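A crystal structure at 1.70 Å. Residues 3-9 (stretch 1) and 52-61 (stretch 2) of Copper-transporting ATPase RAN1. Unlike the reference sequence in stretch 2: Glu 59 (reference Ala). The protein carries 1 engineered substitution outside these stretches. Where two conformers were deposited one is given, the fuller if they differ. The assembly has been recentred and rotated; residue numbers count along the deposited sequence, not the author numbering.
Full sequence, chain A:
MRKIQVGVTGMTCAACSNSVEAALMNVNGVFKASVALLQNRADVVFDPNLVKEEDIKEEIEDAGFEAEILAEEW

Stretch 1 3-9: KIQVGVT
Stretch 2, residues 52-61: KEEDIKEEIE

Residues 3-9 form an extended strand, with phi between -133° and -85° and psi between 112° and 151°. Residues 53-61 are helical, with phi near -65° and psi near -40°. Lys 52 precedes them as N-cap, at -124/175. Strand and helix run in nearly the same direction, 27° apart (signed crossing angle -27°), and their axes approach to 10.0 Å. CA to CA, Ile 4 lies 7.8 Å from Glu 53, Val 6 lies 7.6 Å from Lys 57, and Val 8 lies 7.8 Å from Ile 60.

The helix is held by i to i+4 bonds, such as Lys 57 N to Glu 53 O at 2.9 Å and Glu 61 N to Lys 57 O at 3.0 Å. At its start, Lys 52 N donates to Asp 55 OD2 at 3.0 Å.

No hydrogen bond joins the stretches. The contact is apolar packing that buries 283 Å² in total. Strand alternation brings Ile 4, Val 6 and Val 8 to the helix, while Lys 3 and Gln 5 make no contact with it. Ile 56 and Ile 60, one turn apart, answer from the helix.

Ile 4 (chi1 p, chi2 t) places CD1 3.8 Å from Ile 56 CD1 and 3.4 Å from Glu 53 CG. The latter contact uses the aliphatic part of Glu 53 (chi1 m, chi2 t). Val 6 (chi1 t) straddles the two isoleucines: CG2 is 4.2 Å from Ile 56 CG2, and CG1 is 3.8 Å from Ile 60 CD1. Val 8, also t, sets CG1 3.8 Å from Ile 60 CG2. Both helix isoleucines are m, t. These branched apolar side chains suit a buried site, since they carry no polar group that would need a partner.

Lys 57 (chi1 t) points sideways and its end leads away; NZ forms a salt bridge with Glu 61 OE2 at 2.6 Å. Glu 59 is modelled only to CB.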

# COMPACT_ATOMS: atom_id res chain seq x y z
N LYS A 3 -1.04 11.01 -3.02
CA LYS A 3 -0.16 9.84 -3.21
C LYS A 3 0.82 9.70 -2.07
O LYS A 3 1.50 10.64 -1.69
CB LYS A 3 0.60 9.95 -4.54
CG LYS A 3 1.45 8.72 -4.87
CD LYS A 3 2.19 8.88 -6.19
CE LYS A 3 2.99 7.64 -6.59
NZ LYS A 3 3.87 7.87 -7.80
N ILE A 4 0.87 8.49 -1.53
CA ILE A 4 1.80 8.15 -0.42
C ILE A 4 2.72 7.00 -0.80
O ILE A 4 2.39 6.15 -1.62
CB ILE A 4 1.09 7.81 0.91
CG1 ILE A 4 0.04 6.70 0.74
CG2 ILE A 4 0.49 9.07 1.50
CD1 ILE A 4 -0.70 6.32 1.99
N GLN A 5 3.89 7.04 -0.18
CA GLN A 5 4.88 5.98 -0.27
C GLN A 5 4.90 5.22 1.03
O GLN A 5 5.26 5.75 2.07
CB GLN A 5 6.27 6.57 -0.56
CG GLN A 5 6.30 7.42 -1.81
CD GLN A 5 7.60 8.18 -2.01
OE1 GLN A 5 8.51 8.15 -1.16
NE2 GLN A 5 7.71 8.88 -3.14
N VAL A 6 4.44 3.98 0.96
CA VAL A 6 4.31 3.12 2.14
C VAL A 6 5.44 2.12 2.19
O VAL A 6 5.79 1.47 1.20
CB VAL A 6 2.95 2.38 2.13
CG1 VAL A 6 2.71 1.70 3.46
CG2 VAL A 6 1.81 3.33 1.82
N GLY A 7 6.02 1.99 3.36
CA GLY A 7 7.02 0.96 3.62
C GLY A 7 6.31 -0.32 4.00
O GLY A 7 5.35 -0.31 4.76
N VAL A 8 6.79 -1.41 3.43
CA VAL A 8 6.25 -2.74 3.70
C VAL A 8 7.37 -3.73 3.96
O VAL A 8 8.30 -3.85 3.16
CB VAL A 8 5.42 -3.24 2.51
CG1 VAL A 8 4.75 -4.58 2.85
CG2 VAL A 8 4.39 -2.17 2.06
N THR A 9 7.26 -4.43 5.08
CA THR A 9 8.22 -5.48 5.37
C THR A 9 7.57 -6.86 5.38
O THR A 9 6.42 -7.05 5.76
CB THR A 9 9.07 -5.20 6.63
OG1 THR A 9 8.25 -5.17 7.80
CG2 THR A 9 9.80 -3.88 6.48
N LYS A 52 -7.97 6.92 4.25
CA LYS A 52 -6.77 7.62 4.71
C LYS A 52 -5.60 6.67 4.92
O LYS A 52 -5.71 5.46 4.78
CB LYS A 52 -7.04 8.44 5.98
CG LYS A 52 -7.95 9.67 5.75
CD LYS A 52 -7.47 10.55 4.57
CE LYS A 52 -7.85 12.03 4.76
NZ LYS A 52 -9.30 12.27 5.03
N GLU A 53 -4.48 7.28 5.24
CA GLU A 53 -3.19 6.58 5.30
C GLU A 53 -3.23 5.39 6.23
O GLU A 53 -2.69 4.32 5.94
CB GLU A 53 -2.06 7.55 5.67
CG GLU A 53 -1.68 8.42 4.49
CD GLU A 53 -1.01 9.72 4.87
OE1 GLU A 53 -0.11 9.68 5.73
OE2 GLU A 53 -1.39 10.76 4.28
N GLU A 54 -3.90 5.59 7.35
CA GLU A 54 -3.98 4.58 8.40
C GLU A 54 -4.72 3.34 7.91
O GLU A 54 -4.41 2.21 8.27
CB GLU A 54 -4.67 5.15 9.65
CG GLU A 54 -3.92 6.32 10.29
CD GLU A 54 -4.35 7.68 9.76
OE1 GLU A 54 -4.92 7.74 8.65
OE2 GLU A 54 -4.11 8.69 10.45
N ASP A 55 -5.69 3.59 7.05
CA ASP A 55 -6.54 2.53 6.51
C ASP A 55 -5.76 1.73 5.48
O ASP A 55 -5.91 0.52 5.34
CB ASP A 55 -7.80 3.12 5.88
CG ASP A 55 -8.56 3.98 6.84
OD1 ASP A 55 -8.87 3.48 7.94
OD2 ASP A 55 -8.83 5.16 6.50
N ILE A 56 -4.90 2.44 4.78
CA ILE A 56 -4.03 1.82 3.76
C ILE A 56 -3.02 0.92 4.45
O ILE A 56 -2.79 -0.22 4.05
CB ILE A 56 -3.37 2.91 2.87
CG1 ILE A 56 -4.46 3.49 1.97
CG2 ILE A 56 -2.21 2.32 2.03
CD1 ILE A 56 -4.05 4.74 1.22
N LYS A 57 -2.45 1.45 5.51
CA LYS A 57 -1.50 0.71 6.36
C LYS A 57 -2.15 -0.55 6.90
O LYS A 57 -1.58 -1.64 6.86
CB LYS A 57 -0.99 1.59 7.52
CG LYS A 57 -0.33 0.85 8.65
CD LYS A 57 0.07 1.86 9.75
CE LYS A 57 0.12 1.26 11.14
NZ LYS A 57 1.25 0.33 11.29
N GLU A 58 -3.37 -0.39 7.37
CA GLU A 58 -4.11 -1.50 7.99
C GLU A 58 -4.42 -2.61 6.97
O GLU A 58 -4.37 -3.79 7.30
CB GLU A 58 -5.40 -1.00 8.67
CG GLU A 58 -6.29 -2.08 9.28
CD GLU A 58 -7.35 -1.51 10.21
OE1 GLU A 58 -7.16 -0.37 10.69
OE2 GLU A 58 -8.36 -2.19 10.44
N GLU A 59 -4.73 -2.21 5.75
CA GLU A 59 -5.02 -3.18 4.68
C GLU A 59 -3.81 -4.06 4.40
O GLU A 59 -3.92 -5.26 4.16
CB GLU A 59 -5.49 -2.49 3.39
N ILE A 60 -2.64 -3.44 4.44
CA ILE A 60 -1.39 -4.18 4.17
C ILE A 60 -1.09 -5.13 5.33
O ILE A 60 -0.64 -6.27 5.14
CB ILE A 60 -0.21 -3.23 3.92
CG1 ILE A 60 -0.50 -2.40 2.67
CG2 ILE A 60 1.09 -4.02 3.79
CD1 ILE A 60 0.42 -1.20 2.49
N GLU A 61 -1.37 -4.65 6.53
CA GLU A 61 -1.17 -5.46 7.73
C GLU A 61 -2.10 -6.65 7.69
O GLU A 61 -1.72 -7.79 7.99
CB GLU A 61 -1.41 -4.66 9.02
CG GLU A 61 -0.37 -3.58 9.28
CD GLU A 61 -0.76 -2.70 10.45
OE1 GLU A 61 -1.96 -2.66 10.79
OE2 GLU A 61 0.13 -2.05 11.05